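Local coordinates for protein post-proline cleaving enzyme (Rickettsia typhi, PDB 4HVT) that is probably a serine-type oligopeptidase that cleaves short peptides on the carboxyl side of proline residues, at residues 533-538 with 624-629; 540-545 with 573-578. All blocks are in the same frame, centred on the assembly; numbering follows the deposited sequence.

Contact 1. Residues 533-538 with 624-629; sequences IKRQTA and KKYAPL
The amide oxygen of Gln536 accepts a hydrogen bond from Gln578 NE2 of helix 567-578 and packs 3.9 Å from CB of Tyr626. The other end of the amide is also held, since Gln536 NE2 donates to Asn540 OD1 one turn further along helix 536-551. With both ends engaged, the rotation of the amide is fixed and OE1 is the end turned to Tyr626 CB. The side chain reaches this place with CG anti to the backbone N (chi1 -173°) and a bend at the next bond. Gln536 and Tyr626 then run antiparallel alongside each other, the amide and ring planes 60° apart.

The second half of the contact is apolar. Tyr626 CE2 sits 4.0 Å from CB of Arg535, and Tyr626 OH is 4.2 Å from the same carbon, so the phenol lies obliquely against the root of the arginine and not against its charged end. CG of Tyr626 is placed between the backbone N and the carbonyl carbon (chi1 71°), which directs the ring from the weakly bonded C-terminal part of helix 617-626 toward Arg535. The ring also meets Phe539 edge-to-face. Arg535 bends at the CB-CG bond and carries its guanidinium away from the tyrosine, where NH2 forms a salt bridge with Glu610 and a hydrogen bond with Asn567, while NH1 donates to Ala530 O.

No hydrogen bond links the two segments directly, and the interface is small at 129 Å². It joins the N-terminal region of helix 536-551 to the C-terminal part of helix 617-626 in the alpha/beta-hydrolase domain of the prolyl oligopeptidase fold, with Arg535 reaching the residue after the probable nucleophile.

Contact 2. Residues 540-545 with 573-578; sequences NDFFAV and SVAMTQ
Phe543 presents the edge of its ring to helix 567-578. Gln578 OE1 lies in the ring plane, 3.3 Å from CE2, an arrangement in which the slightly positive ring hydrogens face a carbonyl oxygen. Further round the same rim, CE1 comes to 3.8 Å from Ala575 CA, and the pi system makes a cation-pi contact with Arg579. The Phe542 ring meets Ala575 obliquely, its CD2 4.1 Å from the methyl carbon CB, so that the alanine is touched by both phenylalanines.

The side chains of Phe543 and Gln578 lie nearly perpendicular, ring and amide planes 38° apart. Gln578 runs extended beyond CG, and its NE2 is held by OE1 of Gln536, which probably helps set the orientation of the amide.

Ala575 stands with Phe543 at the closest backbone approach. The axes of segments 540-545 and 573-578 approach to 10.6 Å and cross at -67°. Beyond the contact, Phe542 and Val545 pack on Leu482 of the central strand 480-483, Asp541 and Val545 reach Ile462 of strand 461-469, and Val574 of helix 567-578 touches Phe539, on helix 536-551.

In the fold
Contacts 1 and 2, with centres about 10 Å apart, share helix 536-551 and adjoin one another directly. They are joined by the 3.0 Å bond between Gln578 NE2 and Gln536 OE1, and Tyr626 O packs 3.6 Å from Val574 CG2. Helix 567-578 thus lies against both helix 536-551 and the segment 624-629. It follows strand 560-565 through what is probably the nucleophile elbow, the GxSxG pattern of Gly564, Ser566 and Gly568, with Ser566, His682 and Asp649 as the likely catalytic triad. Contact 1 stands beside this turn through Arg535, whereas Phe542 of contact 2 comes close to the elbow but makes no contact with it.

Contact 1. Residues 533-538 with 624-629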
loop_
_atom_site.group_PDB
_atom_site.type_symbol
_atom_site.label_atom_id
_atom_site.label_comp_id
_atom_site.label_asym_id
_atom_site.label_seq_id
_atom_site.Cartn_x
_atom_site.Cartn_y
_atom_site.Cartn_z
ATOM N N ILE A 533 18.423 13.884 1.228
ATOM C CA ILE A 533 19.766 13.848 0.638
ATOM C C ILE A 533 20.580 12.661 1.177
ATOM O O ILE A 533 21.691 12.476 0.754
ATOM C CB ILE A 533 20.572 15.152 0.871
ATOM C CG1 ILE A 533 20.785 15.510 2.344
ATOM C CG2 ILE A 533 19.912 16.348 0.200
ATOM C CD1 ILE A 533 21.694 16.733 2.569
ATOM N N LYS A 534 20.031 11.919 2.154
ATOM C CA LYS A 534 20.690 10.704 2.643
ATOM C C LYS A 534 20.235 9.471 1.879
ATOM O O LYS A 534 20.545 8.345 2.269
ATOM C CB LYS A 534 20.409 10.509 4.122
ATOM C CG LYS A 534 20.993 11.558 5.022
ATOM C CD LYS A 534 20.542 11.377 6.458
ATOM C CE LYS A 534 21.138 12.461 7.318
ATOM N NZ LYS A 534 21.082 11.998 8.729
ATOM N N ARG A 535 19.561 9.666 0.757
ATOM C CA ARG A 535 19.013 8.496 0.042
ATOM C C ARG A 535 20.063 7.451 -0.339
ATOM O O ARG A 535 19.760 6.239 -0.398
ATOM C CB ARG A 535 18.229 8.882 -1.228
ATOM C CG ARG A 535 16.708 8.711 -1.115
ATOM C CD ARG A 535 16.324 7.250 -0.930
ATOM N NE ARG A 535 14.886 7.006 -1.138
ATOM C CZ ARG A 535 13.942 7.263 -0.231
ATOM N NH1 ARG A 535 14.251 7.753 0.948
ATOM N NH2 ARG A 535 12.681 7.043 -0.555
ATOM N N GLN A 536 21.277 7.910 -0.638
ATOM C CA GLN A 536 22.330 6.943 -0.969
ATOM C C GLN A 536 22.549 5.847 0.066
ATOM O O GLN A 536 23.025 4.744 -0.288
ATOM C CB GLN A 536 23.635 7.695 -1.267
ATOM C CG GLN A 536 24.732 6.800 -1.770
ATOM C CD GLN A 536 24.447 6.256 -3.179
ATOM O OE1 GLN A 536 23.983 6.957 -4.049
ATOM N NE2 GLN A 536 24.723 4.975 -3.391
ATOM N N THR A 537 22.178 6.094 1.325
ATOM C CA THR A 537 22.269 5.098 2.363
ATOM C C THR A 537 21.350 3.877 2.029
ATOM O O THR A 537 21.788 2.727 2.147
ATOM C CB THR A 537 21.969 5.724 3.742
ATOM O OG1 THR A 537 23.037 6.592 4.112
ATOM C CG2 THR A 537 21.775 4.641 4.847
ATOM N N ALA A 538 20.142 4.124 1.551
ATOM C CA ALA A 538 19.243 3.043 1.154
ATOM C C ALA A 538 19.887 2.209 0.057
ATOM O O ALA A 538 19.876 0.980 0.104
ATOM C CB ALA A 538 17.896 3.592 0.672
ATOM N N LYS A 624 21.387 14.772 -8.084
ATOM C CA LYS A 624 22.089 14.478 -9.321
ATOM C C LYS A 624 23.168 13.423 -9.182
ATOM O O LYS A 624 23.500 12.849 -10.167
ATOM C CB LYS A 624 22.729 15.768 -9.909
ATOM C CG LYS A 624 21.678 16.702 -10.499
ATOM C CD LYS A 624 22.198 18.113 -10.797
ATOM C CE LYS A 624 23.214 18.135 -11.887
ATOM N NZ LYS A 624 23.623 19.539 -12.191
ATOM N N LYS A 625 23.735 13.187 -8.005
ATOM C CA LYS A 625 24.727 12.137 -7.865
ATOM C C LYS A 625 24.149 10.730 -8.133
ATOM O O LYS A 625 24.898 9.807 -8.547
ATOM C CB LYS A 625 25.400 12.143 -6.503
ATOM C CG LYS A 625 26.267 13.349 -6.226
ATOM C CD LYS A 625 26.759 13.297 -4.792
ATOM C CE LYS A 625 27.209 14.669 -4.295
ATOM N NZ LYS A 625 27.505 14.556 -2.829
ATOM N N TYR A 626 22.851 10.558 -7.888
ATOM C CA TYR A 626 22.234 9.258 -8.059
ATOM C C TYR A 626 21.182 9.189 -9.116
ATOM O O TYR A 626 20.880 8.056 -9.584
ATOM C CB TYR A 626 21.687 8.681 -6.753
ATOM C CG TYR A 626 20.456 9.368 -6.191
ATOM C CD1 TYR A 626 19.217 9.154 -6.751
ATOM C CD2 TYR A 626 20.543 10.193 -5.068
ATOM C CE1 TYR A 626 18.076 9.755 -6.233
ATOM C CE2 TYR A 626 19.401 10.807 -4.551
ATOM C CZ TYR A 626 18.170 10.550 -5.105
ATOM O OH TYR A 626 17.064 11.186 -4.540
ATOM N N ALA A 627 20.603 10.329 -9.502
ATOM C CA ALA A 627 19.448 10.319 -10.386
ATOM C C ALA A 627 19.802 9.511 -11.649
ATOM O O ALA A 627 20.769 9.838 -12.293
ATOM C CB ALA A 627 19.030 11.743 -10.732
ATOM N N PRO A 628 19.022 8.458 -11.976
ATOM C CA PRO A 628 19.476 7.587 -13.106
ATOM C C PRO A 628 19.639 8.323 -14.416
ATOM O O PRO A 628 20.610 8.050 -15.159
ATOM C CB PRO A 628 18.377 6.500 -13.190
ATOM C CG PRO A 628 17.742 6.515 -11.868
ATOM C CD PRO A 628 17.855 7.924 -11.282
ATOM N N LEU A 629 18.786 9.306 -14.711
ATOM C CA LEU A 629 18.874 9.982 -16.048
ATOM C C LEU A 629 20.079 10.874 -16.136
ATOM O O LEU A 629 20.513 11.244 -17.271
ATOM C CB LEU A 629 17.618 10.808 -16.352
ATOM C CG LEU A 629 16.290 10.042 -16.410
ATOM C CD1 LEU A 629 15.152 11.046 -16.570
ATOM C CD2 LEU A 629 16.291 9.075 -17.571
#

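Contact 2. Residues 540-545 with 573-578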
loop_
_atom_site.group_PDB
_atom_site.type_symbol
_atom_site.label_atom_id
_atom_site.label_comp_id
_atom_site.label_asym_id
_atom_site.label_seq_id
_atom_site.Cartn_x
_atom_site.Cartn_y
_atom_site.Cartn_z
ATOM N N ASN A 540 23.074 1.914 -0.784
ATOM C CA ASN A 540 24.222 1.194 -0.258
ATOM C C ASN A 540 23.776 -0.064 0.483
ATOM O O ASN A 540 24.403 -1.108 0.338
ATOM C CB ASN A 540 25.021 2.066 0.696
ATOM C CG ASN A 540 25.756 3.182 -0.019
ATOM O OD1 ASN A 540 25.909 3.170 -1.242
ATOM N ND2 ASN A 540 26.247 4.130 0.751
ATOM N N ASP A 541 22.686 0.031 1.245
ATOM C CA ASP A 541 22.153 -1.144 1.964
ATOM C C ASP A 541 21.794 -2.238 0.979
ATOM O O ASP A 541 22.037 -3.410 1.189
ATOM C CB ASP A 541 20.930 -0.767 2.766
ATOM C CG ASP A 541 21.272 0.061 3.993
ATOM O OD1 ASP A 541 22.474 0.206 4.252
ATOM O OD2 ASP A 541 20.341 0.588 4.676
ATOM N N PHE A 542 21.202 -1.829 -0.121
ATOM C CA PHE A 542 20.777 -2.779 -1.135
ATOM C C PHE A 542 22.029 -3.454 -1.754
ATOM O O PHE A 542 22.048 -4.635 -1.935
ATOM C CB PHE A 542 19.988 -2.019 -2.197
ATOM C CG PHE A 542 19.234 -2.904 -3.147
ATOM C CD1 PHE A 542 18.152 -3.661 -2.720
ATOM C CD2 PHE A 542 19.564 -2.937 -4.474
ATOM C CE1 PHE A 542 17.434 -4.450 -3.587
ATOM C CE2 PHE A 542 18.878 -3.789 -5.349
ATOM C CZ PHE A 542 17.810 -4.516 -4.909
ATOM N N PHE A 543 23.069 -2.690 -2.049
ATOM C CA PHE A 543 24.325 -3.276 -2.572
ATOM C C PHE A 543 24.956 -4.264 -1.560
ATOM O O PHE A 543 25.488 -5.328 -1.937
ATOM C CB PHE A 543 25.353 -2.195 -2.946
ATOM C CG PHE A 543 24.864 -1.198 -3.951
ATOM C CD1 PHE A 543 24.120 -1.592 -5.060
ATOM C CD2 PHE A 543 25.128 0.155 -3.776
ATOM C CE1 PHE A 543 23.694 -0.686 -5.978
ATOM C CE2 PHE A 543 24.706 1.074 -4.708
ATOM C CZ PHE A 543 23.957 0.676 -5.791
ATOM N N ALA A 544 24.943 -3.889 -0.279
ATOM C CA ALA A 544 25.465 -4.756 0.792
ATOM C C ALA A 544 24.791 -6.138 0.777
ATOM O O ALA A 544 25.448 -7.127 0.886
ATOM C CB ALA A 544 25.310 -4.094 2.145
ATOM N N VAL A 545 23.477 -6.166 0.655
ATOM C CA VAL A 545 22.773 -7.425 0.504
ATOM C C VAL A 545 23.129 -8.147 -0.822
ATOM O O VAL A 545 23.407 -9.369 -0.819
ATOM C CB VAL A 545 21.249 -7.199 0.683
ATOM C CG1 VAL A 545 20.524 -8.485 0.439
ATOM C CG2 VAL A 545 20.941 -6.701 2.090
ATOM N N SER A 573 16.473 1.386 -10.570
ATOM C CA SER A 573 17.090 2.151 -11.616
ATOM C C SER A 573 18.379 2.827 -11.167
ATOM O O SER A 573 19.301 2.955 -11.980
ATOM C CB SER A 573 16.125 3.125 -12.237
ATOM O OG SER A 573 15.615 4.073 -11.309
ATOM N N VAL A 574 18.452 3.297 -9.916
ATOM C CA VAL A 574 19.727 3.690 -9.325
ATOM C C VAL A 574 20.716 2.504 -9.248
ATOM O O VAL A 574 21.891 2.643 -9.614
ATOM C CB VAL A 574 19.580 4.306 -7.947
ATOM C CG1 VAL A 574 20.963 4.487 -7.331
ATOM C CG2 VAL A 574 18.794 5.601 -8.026
ATOM N N ALA A 575 20.254 1.361 -8.767
ATOM C CA ALA A 575 21.112 0.207 -8.582
ATOM C C ALA A 575 21.778 -0.158 -9.907
ATOM O O ALA A 575 22.981 -0.437 -9.986
ATOM C CB ALA A 575 20.339 -0.978 -8.019
ATOM N N MET A 576 20.990 -0.192 -10.979
ATOM C CA MET A 576 21.490 -0.741 -12.225
ATOM C C MET A 576 22.376 0.274 -12.927
ATOM O O MET A 576 23.240 -0.107 -13.728
ATOM C CB MET A 576 20.334 -1.143 -13.146
ATOM C CG MET A 576 19.548 -0.015 -13.784
ATOM S SD MET A 576 18.243 -0.498 -14.948
ATOM C CE MET A 576 19.188 -0.676 -16.386
ATOM N N THR A 577 22.180 1.558 -12.620
ATOM C CA THR A 577 23.046 2.564 -13.191
ATOM C C THR A 577 24.344 2.784 -12.356
ATOM O O THR A 577 25.379 3.056 -12.919
ATOM C CB THR A 577 22.319 3.908 -13.480
ATOM O OG1 THR A 577 21.700 4.412 -12.287
ATOM C CG2 THR A 577 21.225 3.725 -14.590
ATOM N N GLN A 578 24.314 2.699 -11.033
ATOM C CA GLN A 578 25.566 2.755 -10.231
ATOM C C GLN A 578 26.403 1.522 -10.222
ATOM O O GLN A 578 27.663 1.591 -10.168
ATOM C CB GLN A 578 25.210 3.080 -8.783
ATOM C CG GLN A 578 24.790 4.458 -8.603
ATOM C CD GLN A 578 24.617 4.844 -7.148
ATOM O OE1 GLN A 578 24.631 4.007 -6.271
ATOM N NE2 GLN A 578 24.499 6.117 -6.903
#